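Local coordinates for peptide ABC transporter, peptide-binding protein (Thermus thermophilus, PDB 2D5W) that probably serves as the peptide-binding component of an ABC transporter, capturing oligopeptides for uptake, at residues Val104-Tyr107 with Phe108-Lys112. Sequence-based numbering, arbitrary orientation.
Sequences VAFY and FEVGK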
loop_
_atom_site.group_PDB
_atom_site.type_symbol
_atom_site.label_atom_id
_atom_site.label_comp_id
_atom_site.label_asym_id
_atom_site.label_seq_id
_atom_site.Cartn_x
_atom_site.Cartn_y
_atom_site.Cartn_z
ATOM N N VAL A 104 21.359 -9.785 -2.650
ATOM C CA VAL A 104 21.179 -8.345 -2.808
ATOM C C VAL A 104 21.440 -7.964 -4.269
ATOM O O VAL A 104 20.668 -7.220 -4.879
ATOM C CB VAL A 104 22.147 -7.553 -1.892
ATOM C CG1 VAL A 104 21.999 -6.057 -2.145
ATOM C CG2 VAL A 104 21.863 -7.871 -0.432
ATOM N N ALA A 105 22.532 -8.471 -4.834
ATOM C CA ALA A 105 22.861 -8.174 -6.223
ATOM C C ALA A 105 21.734 -8.642 -7.138
ATOM O O ALA A 105 21.384 -7.968 -8.105
ATOM C CB ALA A 105 24.169 -8.854 -6.607
ATOM N N PHE A 106 21.176 -9.807 -6.829
ATOM C CA PHE A 106 20.088 -10.375 -7.614
ATOM C C PHE A 106 18.867 -9.454 -7.583
ATOM O O PHE A 106 18.293 -9.138 -8.624
ATOM C CB PHE A 106 19.739 -11.763 -7.071
ATOM C CG PHE A 106 18.507 -12.355 -7.676
ATOM C CD1 PHE A 106 18.421 -12.575 -9.048
ATOM C CD2 PHE A 106 17.419 -12.678 -6.876
ATOM C CE1 PHE A 106 17.264 -13.106 -9.612
ATOM C CE2 PHE A 106 16.256 -13.209 -7.432
ATOM C CZ PHE A 106 16.182 -13.421 -8.801
ATOM N N TYR A 107 18.482 -9.019 -6.386
ATOM C CA TYR A 107 17.349 -8.113 -6.217
ATOM C C TYR A 107 17.533 -6.875 -7.104
ATOM O O TYR A 107 16.615 -6.460 -7.817
ATOM C CB TYR A 107 17.257 -7.696 -4.747
ATOM C CG TYR A 107 16.174 -6.690 -4.423
ATOM C CD1 TYR A 107 14.885 -7.103 -4.087
ATOM C CD2 TYR A 107 16.446 -5.322 -4.436
ATOM C CE1 TYR A 107 13.897 -6.176 -3.769
ATOM C CE2 TYR A 107 15.463 -4.388 -4.122
ATOM C CZ TYR A 107 14.194 -4.822 -3.789
ATOM O OH TYR A 107 13.223 -3.901 -3.469
ATOM N N PHE A 108 18.724 -6.283 -7.057
ATOM C CA PHE A 108 18.996 -5.098 -7.858
ATOM C C PHE A 108 18.976 -5.343 -9.360
ATOM O O PHE A 108 18.508 -4.495 -10.121
ATOM C CB PHE A 108 20.324 -4.456 -7.441
ATOM C CG PHE A 108 20.175 -3.438 -6.351
ATOM C CD1 PHE A 108 20.061 -3.830 -5.022
ATOM C CD2 PHE A 108 20.076 -2.084 -6.663
ATOM C CE1 PHE A 108 19.845 -2.891 -4.015
ATOM C CE2 PHE A 108 19.859 -1.137 -5.666
ATOM C CZ PHE A 108 19.743 -1.539 -4.341
ATOM N N GLU A 109 19.466 -6.496 -9.797
ATOM C CA GLU A 109 19.470 -6.790 -11.221
ATOM C C GLU A 109 18.043 -6.860 -11.766
ATOM O O GLU A 109 17.757 -6.356 -12.853
ATOM C CB GLU A 109 20.199 -8.104 -11.484
ATOM C CG GLU A 109 20.398 -8.413 -12.953
ATOM C CD GLU A 109 21.318 -9.594 -13.166
ATOM O OE1 GLU A 109 22.539 -9.449 -12.936
ATOM O OE2 GLU A 109 20.821 -10.667 -13.550
ATOM N N VAL A 110 17.143 -7.478 -11.010
ATOM C CA VAL A 110 15.757 -7.591 -11.444
ATOM C C VAL A 110 15.078 -6.217 -11.443
ATOM O O VAL A 110 14.385 -5.859 -12.394
ATOM C CB VAL A 110 14.980 -8.582 -10.542
ATOM C CG1 VAL A 110 13.517 -8.653 -10.972
ATOM C CG2 VAL A 110 15.621 -9.965 -10.634
ATOM N N GLY A 111 15.294 -5.436 -10.389
ATOM C CA GLY A 111 14.684 -4.119 -10.324
ATOM C C GLY A 111 15.194 -3.176 -11.401
ATOM O O GLY A 111 14.464 -2.291 -11.853
ATOM N N LYS A 112 16.444 -3.367 -11.816
ATOM C CA LYS A 112 17.078 -2.526 -12.833
ATOM C C LYS A 112 16.784 -2.949 -14.268
ATOM O O LYS A 112 17.129 -2.233 -15.209
ATOM C CB LYS A 112 18.597 -2.528 -12.637
ATOM C CG LYS A 112 19.085 -1.818 -11.394
ATOM C CD LYS A 112 19.070 -0.319 -11.584
ATOM C CE LYS A 112 19.678 0.380 -10.384
ATOM N NZ LYS A 112 19.763 1.851 -10.592
#
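With chi1 at 172°, CG of F106 stands anti to the backbone N and beside its own carbonyl carbon, from where the ring reaches V110. CG2 of V110 comes 3.7 Å from CE1 of F106 and stands obliquely to the ring, 4.2 Å from its centroid, an off-centre CH-pi contact. Y107 also holds CG trans to its backbone N (chi1 177°), which brings its CD2 to 4.0 Å from CD1 of F108, the Y107 edge directed at the F108 face. Centroids 5.9 Å apart and planes at 68° define an offset edge-to-face pair. V104 lies alongside F108, pointing the same way, its CG1 4.1 Å from CD1 of F108. Beneath these side chains the backbone is regular alpha-helix: four successive bonds join the amide of residue i+4 to the carbonyl of residue i, from F108 N to V104 O (3.1 Å) through G111 N to Y107 O. F106 and V110 pack against W166 of helix 159-173, where OE2 of E109 salt-bridges K170 and accepts a hydrogen bond from W166 NE1, while V104 and F108 lie on V129 of strand 127-131. The chemistry implies a helix sandwiched between sheet and helix, its apolar flanks buried and its amides satisfied internally from F108 to G111.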